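Local coordinates for protein amine Dehydrogenase (Pseudomonas putida, PDB 1JMX) that probably transfers electrons through its two covalently bound c-type hemes, as the alpha subunit of a quinohemoprotein amine dehydrogenase, at residues Trp170-Leu180 and Ile231-Arg239; Phe253-Met264 and Leu274-Arg285. All coordinates share one frame; numbering follows the deposited sequence.

Contact 1. Residues Trp170-Leu180 and Ile231-Arg239; sequences WQKARPKADAL and ILYNGYEWR
Trp170, in the last turn of helix 165-173, turns the N-H edge of its indole to Asn234, in the turn between strands 223-233 and 237-244. NE1 of Trp170 donates to Asn234 O at 3.2 Å (N-H...acceptor angle 144°); the oxygen lies in the ring plane, while the donor is tilted from the carbonyl plane. A second, weak bond runs from the same NE1 to Asn234 OD1, the carboxamide standing almost upright to the indole (85°). With CG beside its own carbonyl carbon (chi1 -163°), the side chain of Asn234 sets OD1 near the backbone O, and both meet the one N-H.

Arg174 meets Asn234 without a hydrogen bond, in an approach that is probably electrostatic. Asn234 OD1 sits over the middle of one guanidinium face, 3.1 Å from Arg174 CZ, a position that none of the N-H groups can use for a hydrogen bond. The backbone N-H of Asn234 is bonded to the side chain of Asp66, in helix 54-67.

Close packing dominates at Gly235, whose positive phi suits a glycine and where a CB would collide with Arg174 CG. The CG of Pro175 lies 3.5 Å from Gly235 O. Trp170 CZ2 meets Tyr236 CD2 at 3.6 Å, the two rings set obliquely, while the Tyr236 hydroxyl bonds to Leu70 O. Tyr236 and Glu237 together face Tyr233 in a classic beta bulge. Further along, Leu180 CD1 touches Leu232 CG at 3.7 Å and reaches the edge of the Trp238 ring, 3.9 Å from CE3.

A leucine in place of Trp170 would probably leave the Asn234 carbonyl without its indole donor and uncover part of the Tyr236 ring. The chemistry is thus divided: directional but modest polar bonds fix the helix end against the hairpin turn, and apolar side chains attach the following linker to the barrel strands.

Contact 2. Residues Phe253-Met264 and Leu274-Arg285; sequences FAALDGEMKGRM and LDFTAVKEGKAR
Phe253 and Phe276 stack on each other although a whole strand runs between theirs: the middle strand has Gly262 at this point, and a CB there would lie 2.5 Å from Phe253 CD1. The rings form an offset stack, planes 7° apart and centroids 4.2 Å apart, with Phe253 CZ over one face of Phe276, 3.3 Å from CD2. Phe276 reaches this position with CG anti to the backbone N (chi1 -177°). Trp238 and Phe186 continue the row of aromatic rings at its two ends, and Met264 SD approaches the Phe276 ring obliquely, a Met-aromatic contact.

Strands 259-266 and 269-280 form an antiparallel hairpin, the last two strands of the closed eight-stranded barrel. Gly262 and Phe276 exchange backbone bonds in both directions, as do Met260 with Ala278 and Met264 with Leu274.

At the open end of the hairpin Gly258 O is gripped twice, from opposite faces of its plane, by Lys283 NZ at 2.9 Å and Lys280 N at 3.0 Å. Lys283, bent at both chi3 and chi4, also donates to Lys280 O. On the face with Thr277, Glu259 OE1 pairs with Arg285 NH2 at 3.5 Å and Glu259 OE2 with Lys261 NZ at 3.2 Å. Farther along that face a water joins Arg263 NE to Asp275 OD1, which also forms a salt bridge with Arg85, while the guanidinium of Arg263 is held by Asp270 O.

How the contacts relate
Both contacts involve the eight-stranded antiparallel barrel of domain II: contact 1 sets a helix end and linker against it, contact 2 lies largely within it. Their centres are 14 Å apart on the same side of the chain's centre. Contact 1 closes before contact 2 opens along the chain, and strands 237-244 and 247-256, consecutive in sequence and adjacent in the sheet, carry the two into direct touch. Tyr236 O lies 2.8 Å from Ala255 N, and Trp238 N is 3.0 Å from Phe253 O, both probably hydrogen bonds. Together they show one closed sheet that pairs its own strands while one of its hairpin turns receives the end of helix 165-173.

Contact 1. Residues Trp170-Leu180 and Ile231-Arg239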
loop_
_atom_site.group_PDB
_atom_site.type_symbol
_atom_site.label_atom_id
_atom_site.label_comp_id
_atom_site.label_asym_id
_atom_site.label_seq_id
_atom_site.Cartn_x
_atom_site.Cartn_y
_atom_site.Cartn_z
ATOM N N TRP A 170 -24.217 1.406 -25.220
ATOM C CA TRP A 170 -24.758 1.060 -23.925
ATOM C C TRP A 170 -25.786 2.117 -23.502
ATOM O O TRP A 170 -26.821 1.783 -22.931
ATOM C CB TRP A 170 -23.662 0.939 -22.872
ATOM C CG TRP A 170 -24.244 0.610 -21.555
ATOM C CD1 TRP A 170 -24.304 1.415 -20.463
ATOM C CD2 TRP A 170 -24.946 -0.589 -21.213
ATOM N NE1 TRP A 170 -25.004 0.798 -19.463
ATOM C CE2 TRP A 170 -25.411 -0.435 -19.895
ATOM C CE3 TRP A 170 -25.229 -1.779 -21.898
ATOM C CZ2 TRP A 170 -26.147 -1.425 -19.239
ATOM C CZ3 TRP A 170 -25.961 -2.766 -21.248
ATOM C CH2 TRP A 170 -26.413 -2.581 -19.930
ATOM N N GLN A 171 -25.495 3.386 -23.786
ATOM C CA GLN A 171 -26.398 4.480 -23.444
ATOM C C GLN A 171 -27.765 4.327 -24.114
ATOM O O GLN A 171 -28.766 4.849 -23.622
ATOM C CB GLN A 171 -25.794 5.826 -23.851
ATOM C CG GLN A 171 -24.604 6.251 -23.023
ATOM C CD GLN A 171 -24.127 7.651 -23.371
ATOM O OE1 GLN A 171 -24.575 8.642 -22.774
ATOM N NE2 GLN A 171 -23.221 7.743 -24.349
ATOM N N LYS A 172 -27.794 3.648 -25.258
ATOM C CA LYS A 172 -29.041 3.428 -25.981
ATOM C C LYS A 172 -29.721 2.118 -25.584
ATOM O O LYS A 172 -30.946 2.077 -25.431
ATOM C CB LYS A 172 -28.804 3.455 -27.496
ATOM C CG LYS A 172 -28.455 4.837 -28.066
ATOM C CD LYS A 172 -29.686 5.716 -28.365
ATOM C CE LYS A 172 -30.449 6.164 -27.109
ATOM N NZ LYS A 172 -31.734 5.400 -26.886
ATOM N N ALA A 173 -28.926 1.068 -25.380
ATOM C CA ALA A 173 -29.458 -0.241 -25.017
ATOM C C ALA A 173 -29.592 -0.497 -23.522
ATOM O O ALA A 173 -29.965 -1.594 -23.127
ATOM C CB ALA A 173 -28.619 -1.345 -25.665
ATOM N N ARG A 174 -29.311 0.506 -22.694
ATOM C CA ARG A 174 -29.390 0.378 -21.233
ATOM C C ARG A 174 -30.806 0.107 -20.719
ATOM O O ARG A 174 -31.695 0.955 -20.854
ATOM C CB ARG A 174 -28.869 1.658 -20.585
ATOM C CG ARG A 174 -28.911 1.670 -19.078
ATOM C CD ARG A 174 -28.670 3.075 -18.553
ATOM N NE ARG A 174 -27.573 3.708 -19.278
ATOM C CZ ARG A 174 -27.103 4.925 -19.030
ATOM N NH1 ARG A 174 -27.626 5.678 -18.067
ATOM N NH2 ARG A 174 -26.073 5.372 -19.732
ATOM N N PRO A 175 -31.023 -1.054 -20.067
ATOM C CA PRO A 175 -32.346 -1.413 -19.532
ATOM C C PRO A 175 -32.749 -0.602 -18.298
ATOM O O PRO A 175 -31.901 -0.023 -17.614
ATOM C CB PRO A 175 -32.173 -2.888 -19.175
ATOM C CG PRO A 175 -30.739 -2.937 -18.722
ATOM C CD PRO A 175 -30.043 -2.123 -19.796
ATOM N N LYS A 176 -34.044 -0.578 -18.004
ATOM C CA LYS A 176 -34.537 0.149 -16.832
ATOM C C LYS A 176 -34.530 -0.781 -15.619
ATOM O O LYS A 176 -34.277 -1.982 -15.749
ATOM C CB LYS A 176 -35.942 0.720 -17.102
ATOM C CG LYS A 176 -36.555 1.512 -15.937
ATOM C CD LYS A 176 -37.833 2.263 -16.330
ATOM C CE LYS A 176 -38.831 1.366 -17.050
ATOM N NZ LYS A 176 -40.209 1.936 -17.060
ATOM N N ALA A 177 -34.763 -0.212 -14.437
ATOM C CA ALA A 177 -34.781 -0.970 -13.192
ATOM C C ALA A 177 -36.043 -1.811 -13.057
ATOM O O ALA A 177 -36.134 -2.669 -12.181
ATOM C CB ALA A 177 -34.648 -0.016 -12.000
ATOM N N ASP A 178 -37.028 -1.546 -13.908
ATOM C CA ASP A 178 -38.278 -2.294 -13.882
ATOM C C ASP A 178 -38.061 -3.742 -14.349
ATOM O O ASP A 178 -38.926 -4.600 -14.162
ATOM C CB ASP A 178 -39.329 -1.600 -14.764
ATOM C CG ASP A 178 -39.069 -1.788 -16.258
ATOM O OD1 ASP A 178 -37.896 -1.817 -16.687
ATOM O OD2 ASP A 178 -40.051 -1.908 -17.016
ATOM N N ALA A 179 -36.908 -3.998 -14.966
ATOM C CA ALA A 179 -36.556 -5.330 -15.460
ATOM C C ALA A 179 -35.995 -6.266 -14.387
ATOM O O ALA A 179 -35.817 -7.456 -14.646
ATOM C CB ALA A 179 -35.557 -5.216 -16.609
ATOM N N LEU A 180 -35.737 -5.743 -13.188
ATOM C CA LEU A 180 -35.160 -6.551 -12.109
ATOM C C LEU A 180 -36.094 -7.168 -11.064
ATOM O O LEU A 180 -35.760 -8.199 -10.482
ATOM C CB LEU A 180 -34.035 -5.783 -11.405
ATOM C CG LEU A 180 -32.888 -5.293 -12.295
ATOM C CD1 LEU A 180 -31.842 -4.628 -11.436
ATOM C CD2 LEU A 180 -32.277 -6.444 -13.083
ATOM N N ILE A 231 -29.564 -0.565 -4.813
ATOM C CA ILE A 231 -29.697 0.510 -5.781
ATOM C C ILE A 231 -29.076 -0.040 -7.047
ATOM O O ILE A 231 -28.220 -0.920 -6.995
ATOM C CB ILE A 231 -28.930 1.797 -5.356
ATOM C CG1 ILE A 231 -29.480 2.326 -4.030
ATOM C CG2 ILE A 231 -29.096 2.898 -6.420
ATOM C CD1 ILE A 231 -28.842 3.633 -3.566
ATOM N N LEU A 232 -29.509 0.486 -8.181
ATOM C CA LEU A 232 -29.008 0.042 -9.464
ATOM C C LEU A 232 -28.430 1.246 -10.214
ATOM O O LEU A 232 -29.132 2.229 -10.472
ATOM C CB LEU A 232 -30.153 -0.621 -10.243
ATOM C CG LEU A 232 -29.982 -1.487 -11.496
ATOM C CD1 LEU A 232 -30.322 -0.701 -12.738
ATOM C CD2 LEU A 232 -28.606 -2.111 -11.569
ATOM N N TYR A 233 -27.130 1.172 -10.494
ATOM C CA TYR A 233 -26.400 2.213 -11.210
ATOM C C TYR A 233 -26.161 1.827 -12.655
ATOM O O TYR A 233 -25.867 0.675 -12.957
ATOM C CB TYR A 233 -25.033 2.450 -10.572
ATOM C CG TYR A 233 -25.065 2.904 -9.141
ATOM C CD1 TYR A 233 -24.747 2.027 -8.109
ATOM C CD2 TYR A 233 -25.364 4.226 -8.817
ATOM C CE1 TYR A 233 -24.718 2.452 -6.792
ATOM C CE2 TYR A 233 -25.337 4.663 -7.506
ATOM C CZ TYR A 233 -25.011 3.773 -6.499
ATOM O OH TYR A 233 -24.962 4.202 -5.201
ATOM N N ASN A 234 -26.296 2.801 -13.544
ATOM C CA ASN A 234 -26.053 2.612 -14.970
ATOM C C ASN A 234 -26.757 1.410 -15.602
ATOM O O ASN A 234 -26.229 0.793 -16.522
ATOM C CB ASN A 234 -24.542 2.547 -15.223
ATOM C CG ASN A 234 -24.175 2.760 -16.679
ATOM O OD1 ASN A 234 -24.937 3.335 -17.446
ATOM N ND2 ASN A 234 -22.996 2.295 -17.064
ATOM N N GLY A 235 -27.929 1.060 -15.079
ATOM C CA GLY A 235 -28.703 -0.036 -15.636
ATOM C C GLY A 235 -28.232 -1.455 -15.401
ATOM O O GLY A 235 -28.935 -2.387 -15.787
ATOM N N TYR A 236 -27.069 -1.640 -14.777
ATOM C CA TYR A 236 -26.560 -2.987 -14.516
ATOM C C TYR A 236 -25.751 -3.122 -13.231
ATOM O O TYR A 236 -25.695 -4.206 -12.660
ATOM C CB TYR A 236 -25.748 -3.519 -15.707
ATOM C CG TYR A 236 -24.340 -2.965 -15.837
ATOM C CD1 TYR A 236 -23.230 -3.751 -15.523
ATOM C CD2 TYR A 236 -24.120 -1.664 -16.285
ATOM C CE1 TYR A 236 -21.938 -3.258 -15.654
ATOM C CE2 TYR A 236 -22.833 -1.158 -16.420
ATOM C CZ TYR A 236 -21.749 -1.958 -16.107
ATOM O OH TYR A 236 -20.479 -1.472 -16.276
ATOM N N GLU A 237 -25.141 -2.027 -12.770
ATOM C CA GLU A 237 -24.334 -2.048 -11.548
ATOM C C GLU A 237 -25.156 -2.087 -10.267
ATOM O O GLU A 237 -25.521 -1.059 -9.696
ATOM C CB GLU A 237 -23.345 -0.881 -11.520
ATOM C CG GLU A 237 -22.192 -1.005 -12.516
ATOM C CD GLU A 237 -21.152 -2.064 -12.135
ATOM O OE1 GLU A 237 -21.371 -2.858 -11.193
ATOM O OE2 GLU A 237 -20.092 -2.100 -12.791
ATOM N N TRP A 238 -25.399 -3.307 -9.808
ATOM C CA TRP A 238 -26.177 -3.577 -8.613
ATOM C C TRP A 238 -25.353 -3.475 -7.334
ATOM O O TRP A 238 -24.342 -4.156 -7.177
ATOM C CB TRP A 238 -26.788 -4.972 -8.738
ATOM C CG TRP A 238 -27.494 -5.478 -7.523
ATOM C CD1 TRP A 238 -26.926 -6.057 -6.422
ATOM C CD2 TRP A 238 -28.910 -5.522 -7.316
ATOM N NE1 TRP A 238 -27.902 -6.465 -5.546
ATOM C CE2 TRP A 238 -29.130 -6.152 -6.068
ATOM C CE3 TRP A 238 -30.016 -5.094 -8.064
ATOM C CZ2 TRP A 238 -30.417 -6.367 -5.552
ATOM C CZ3 TRP A 238 -31.289 -5.306 -7.553
ATOM C CH2 TRP A 238 -31.479 -5.936 -6.307
ATOM N N ARG A 239 -25.806 -2.624 -6.418
ATOM C CA ARG A 239 -25.144 -2.437 -5.135
ATOM C C ARG A 239 -26.179 -2.634 -4.048
ATOM O O ARG A 239 -27.147 -1.893 -3.967
ATOM C CB ARG A 239 -24.537 -1.035 -5.030
ATOM C CG ARG A 239 -23.411 -0.789 -5.997
ATOM C CD ARG A 239 -22.239 -1.715 -5.732
ATOM N NE ARG A 239 -21.170 -1.485 -6.693
ATOM C CZ ARG A 239 -21.198 -1.915 -7.947
ATOM N NH1 ARG A 239 -22.232 -2.609 -8.393
ATOM N NH2 ARG A 239 -20.214 -1.611 -8.771
#

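Contact 2. Residues Phe253-Met264 and Leu274-Arg285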
loop_
_atom_site.group_PDB
_atom_site.type_symbol
_atom_site.label_atom_id
_atom_site.label_comp_id
_atom_site.label_asym_id
_atom_site.label_seq_id
_atom_site.Cartn_x
_atom_site.Cartn_y
_atom_site.Cartn_z
ATOM N N PHE A 253 -22.958 -6.858 -7.631
ATOM C CA PHE A 253 -23.273 -7.712 -8.767
ATOM C C PHE A 253 -23.411 -6.894 -10.031
ATOM O O PHE A 253 -23.532 -5.667 -9.994
ATOM C CB PHE A 253 -24.607 -8.455 -8.566
ATOM C CG PHE A 253 -24.734 -9.182 -7.257
ATOM C CD1 PHE A 253 -23.636 -9.771 -6.647
ATOM C CD2 PHE A 253 -25.972 -9.267 -6.626
ATOM C CE1 PHE A 253 -23.765 -10.430 -5.428
ATOM C CE2 PHE A 253 -26.109 -9.926 -5.409
ATOM C CZ PHE A 253 -24.998 -10.507 -4.810
ATOM N N ALA A 254 -23.373 -7.603 -11.150
ATOM C CA ALA A 254 -23.564 -7.024 -12.459
ATOM C C ALA A 254 -24.829 -7.748 -12.874
ATOM O O ALA A 254 -24.857 -8.973 -12.917
ATOM C CB ALA A 254 -22.426 -7.379 -13.375
ATOM N N ALA A 255 -25.906 -6.987 -13.033
ATOM C CA ALA A 255 -27.205 -7.517 -13.425
ATOM C C ALA A 255 -27.392 -7.327 -14.919
ATOM O O ALA A 255 -27.688 -6.226 -15.388
ATOM C CB ALA A 255 -28.310 -6.805 -12.654
ATOM N N LEU A 256 -27.218 -8.409 -15.665
ATOM C CA LEU A 256 -27.344 -8.378 -17.115
ATOM C C LEU A 256 -28.097 -9.592 -17.667
ATOM O O LEU A 256 -27.834 -10.723 -17.256
ATOM C CB LEU A 256 -25.948 -8.342 -17.744
ATOM C CG LEU A 256 -25.040 -7.156 -17.415
ATOM C CD1 LEU A 256 -23.609 -7.478 -17.833
ATOM C CD2 LEU A 256 -25.566 -5.889 -18.101
ATOM N N ASP A 257 -29.039 -9.349 -18.582
ATOM C CA ASP A 257 -29.794 -10.428 -19.230
ATOM C C ASP A 257 -30.524 -11.343 -18.216
ATOM O O ASP A 257 -30.544 -12.566 -18.363
ATOM C CB ASP A 257 -28.804 -11.198 -20.141
ATOM C CG ASP A 257 -29.381 -12.481 -20.734
ATOM O OD1 ASP A 257 -30.200 -12.404 -21.682
ATOM O OD2 ASP A 257 -28.981 -13.576 -20.260
ATOM N N GLY A 258 -31.128 -10.737 -17.192
ATOM C CA GLY A 258 -31.838 -11.505 -16.171
ATOM C C GLY A 258 -30.953 -12.483 -15.408
ATOM O O GLY A 258 -31.393 -13.546 -14.962
ATOM N N GLU A 259 -29.702 -12.088 -15.228
ATOM C CA GLU A 259 -28.716 -12.898 -14.551
ATOM C C GLU A 259 -27.866 -11.949 -13.723
ATOM O O GLU A 259 -27.520 -10.863 -14.177
ATOM C CB GLU A 259 -27.859 -13.591 -15.605
ATOM C CG GLU A 259 -27.133 -14.838 -15.135
ATOM C CD GLU A 259 -26.226 -15.425 -16.211
ATOM O OE1 GLU A 259 -25.262 -16.140 -15.851
ATOM O OE2 GLU A 259 -26.461 -15.163 -17.412
ATOM N N MET A 260 -27.590 -12.333 -12.486
ATOM C CA MET A 260 -26.773 -11.522 -11.602
ATOM C C MET A 260 -25.502 -12.244 -11.227
ATOM O O MET A 260 -25.540 -13.358 -10.711
ATOM C CB MET A 260 -27.533 -11.158 -10.335
ATOM C CG MET A 260 -28.471 -10.002 -10.526
ATOM S SD MET A 260 -29.231 -9.542 -8.995
ATOM C CE MET A 260 -30.814 -8.850 -9.603
ATOM N N LYS A 261 -24.370 -11.617 -11.504
ATOM C CA LYS A 261 -23.101 -12.221 -11.172
ATOM C C LYS A 261 -22.272 -11.253 -10.371
ATOM O O LYS A 261 -22.224 -10.068 -10.676
ATOM C CB LYS A 261 -22.376 -12.665 -12.432
ATOM C CG LYS A 261 -22.908 -13.971 -12.970
ATOM C CD LYS A 261 -23.148 -13.918 -14.471
ATOM C CE LYS A 261 -24.357 -13.052 -14.803
ATOM N NZ LYS A 261 -24.545 -12.857 -16.277
ATOM N N GLY A 262 -21.658 -11.762 -9.311
ATOM C CA GLY A 262 -20.840 -10.921 -8.472
ATOM C C GLY A 262 -20.376 -11.582 -7.194
ATOM O O GLY A 262 -20.146 -12.793 -7.139
ATOM N N ARG A 263 -20.280 -10.771 -6.149
ATOM C CA ARG A 263 -19.812 -11.238 -4.864
ATOM C C ARG A 263 -20.570 -10.569 -3.735
ATOM O O ARG A 263 -20.960 -9.410 -3.832
ATOM C CB ARG A 263 -18.315 -10.949 -4.749
ATOM C CG ARG A 263 -17.636 -11.471 -3.505
ATOM C CD ARG A 263 -16.136 -11.318 -3.631
ATOM N NE ARG A 263 -15.435 -11.942 -2.521
ATOM C CZ ARG A 263 -14.938 -11.281 -1.487
ATOM N NH1 ARG A 263 -15.051 -9.961 -1.415
ATOM N NH2 ARG A 263 -14.377 -11.949 -0.498
ATOM N N MET A 264 -20.813 -11.332 -2.679
ATOM C CA MET A 264 -21.508 -10.835 -1.509
ATOM C C MET A 264 -20.542 -11.019 -0.353
ATOM O O MET A 264 -20.111 -12.134 -0.084
ATOM C CB MET A 264 -22.770 -11.649 -1.273
ATOM C CG MET A 264 -23.978 -10.819 -0.949
ATOM S SD MET A 264 -25.416 -11.866 -0.769
ATOM C CE MET A 264 -26.050 -11.277 0.774
ATOM N N LEU A 274 -18.767 -14.582 -0.411
ATOM C CA LEU A 274 -19.131 -15.732 -1.208
ATOM C C LEU A 274 -19.332 -15.337 -2.663
ATOM O O LEU A 274 -19.730 -14.215 -2.963
ATOM C CB LEU A 274 -20.416 -16.378 -0.654
ATOM C CG LEU A 274 -21.640 -15.484 -0.434
ATOM C CD1 LEU A 274 -22.867 -16.132 -0.999
ATOM C CD2 LEU A 274 -21.826 -15.175 1.031
ATOM N N ASP A 275 -18.973 -16.238 -3.570
ATOM C CA ASP A 275 -19.182 -15.997 -4.989
ATOM C C ASP A 275 -20.681 -16.075 -5.146
ATOM O O ASP A 275 -21.340 -16.855 -4.463
ATOM C CB ASP A 275 -18.485 -17.058 -5.832
ATOM C CG ASP A 275 -16.985 -16.883 -5.840
ATOM O OD1 ASP A 275 -16.517 -15.777 -5.500
ATOM O OD2 ASP A 275 -16.269 -17.844 -6.187
ATOM N N PHE A 276 -21.227 -15.281 -6.046
ATOM C CA PHE A 276 -22.661 -15.257 -6.189
ATOM C C PHE A 276 -23.147 -15.182 -7.621
ATOM O O PHE A 276 -22.764 -14.300 -8.385
ATOM C CB PHE A 276 -23.197 -14.082 -5.375
ATOM C CG PHE A 276 -24.691 -13.968 -5.358
ATOM C CD1 PHE A 276 -25.408 -14.344 -4.228
ATOM C CD2 PHE A 276 -25.374 -13.411 -6.433
ATOM C CE1 PHE A 276 -26.788 -14.155 -4.165
ATOM C CE2 PHE A 276 -26.747 -13.220 -6.382
ATOM C CZ PHE A 276 -27.457 -13.590 -5.246
ATOM N N THR A 277 -24.014 -16.121 -7.968
ATOM C CA THR A 277 -24.602 -16.158 -9.292
ATOM C C THR A 277 -26.088 -16.409 -9.085
ATOM O O THR A 277 -26.473 -17.149 -8.190
ATOM C CB THR A 277 -23.935 -17.229 -10.197
ATOM O OG1 THR A 277 -24.563 -17.217 -11.485
ATOM C CG2 THR A 277 -24.038 -18.620 -9.591
ATOM N N ALA A 278 -26.921 -15.706 -9.834
ATOM C CA ALA A 278 -28.361 -15.864 -9.700
ATOM C C ALA A 278 -29.029 -15.769 -11.058
ATOM O O ALA A 278 -28.430 -15.280 -12.025
ATOM C CB ALA A 278 -28.942 -14.806 -8.748
ATOM N N VAL A 279 -30.271 -16.242 -11.123
ATOM C CA VAL A 279 -31.041 -16.221 -12.356
ATOM C C VAL A 279 -32.482 -15.841 -12.050
ATOM O O VAL A 279 -33.083 -16.362 -11.114
ATOM C CB VAL A 279 -30.989 -17.595 -13.063
ATOM C CG1 VAL A 279 -32.010 -17.663 -14.177
ATOM C CG2 VAL A 279 -29.611 -17.813 -13.639
ATOM N N LYS A 280 -33.025 -14.919 -12.838
ATOM C CA LYS A 280 -34.394 -14.483 -12.639
ATOM C C LYS A 280 -35.395 -15.500 -13.177
ATOM O O LYS A 280 -35.179 -16.138 -14.211
ATOM C CB LYS A 280 -34.644 -13.138 -13.309
ATOM C CG LYS A 280 -36.002 -12.554 -12.987
ATOM C CD LYS A 280 -36.273 -11.290 -13.784
ATOM C CE LYS A 280 -37.684 -10.742 -13.516
ATOM N NZ LYS A 280 -38.757 -11.708 -13.924
ATOM N N GLU A 281 -36.500 -15.629 -12.454
ATOM C CA GLU A 281 -37.577 -16.526 -12.832
ATOM C C GLU A 281 -38.065 -16.107 -14.211
ATOM O O GLU A 281 -37.957 -14.939 -14.582
ATOM C CB GLU A 281 -38.717 -16.416 -11.822
ATOM C CG GLU A 281 -39.251 -14.993 -11.661
ATOM C CD GLU A 281 -40.463 -14.910 -10.749
ATOM O OE1 GLU A 281 -40.665 -13.833 -10.140
ATOM O OE2 GLU A 281 -41.219 -15.913 -10.650
ATOM N N GLY A 282 -38.570 -17.069 -14.977
ATOM C CA GLY A 282 -39.058 -16.765 -16.310
ATOM C C GLY A 282 -38.253 -17.424 -17.413
ATOM O O GLY A 282 -38.744 -17.546 -18.532
ATOM N N LYS A 283 -37.008 -17.795 -17.116
ATOM C CA LYS A 283 -36.136 -18.471 -18.079
ATOM C C LYS A 283 -35.611 -19.720 -17.363
ATOM O O LYS A 283 -35.144 -19.623 -16.227
ATOM C CB LYS A 283 -34.927 -17.604 -18.448
ATOM C CG LYS A 283 -35.189 -16.106 -18.535
ATOM C CD LYS A 283 -33.862 -15.312 -18.601
ATOM C CE LYS A 283 -32.951 -15.584 -17.387
ATOM N NZ LYS A 283 -33.569 -15.165 -16.090
ATOM N N ALA A 284 -35.695 -20.879 -18.021
ATOM C CA ALA A 284 -35.219 -22.144 -17.450
ATOM C C ALA A 284 -33.699 -22.235 -17.493
ATOM O O ALA A 284 -33.090 -22.259 -18.570
ATOM C CB ALA A 284 -35.833 -23.338 -18.186
ATOM N N ARG A 285 -33.097 -22.269 -16.309
ATOM C CA ARG A 285 -31.651 -22.365 -16.173
ATOM C C ARG A 285 -31.323 -23.410 -15.116
ATOM O O ARG A 285 -32.141 -23.723 -14.253
ATOM C CB ARG A 285 -31.058 -21.011 -15.738
ATOM C CG ARG A 285 -31.122 -19.895 -16.796
ATOM C CD ARG A 285 -29.782 -19.688 -17.550
ATOM N NE ARG A 285 -28.737 -19.089 -16.706
ATOM C CZ ARG A 285 -27.887 -19.789 -15.953
ATOM N NH1 ARG A 285 -27.938 -21.122 -15.931
ATOM N NH2 ARG A 285 -27.002 -19.155 -15.192
HETATM O O HOH W 1 -15.817 -14.777 -2.783
#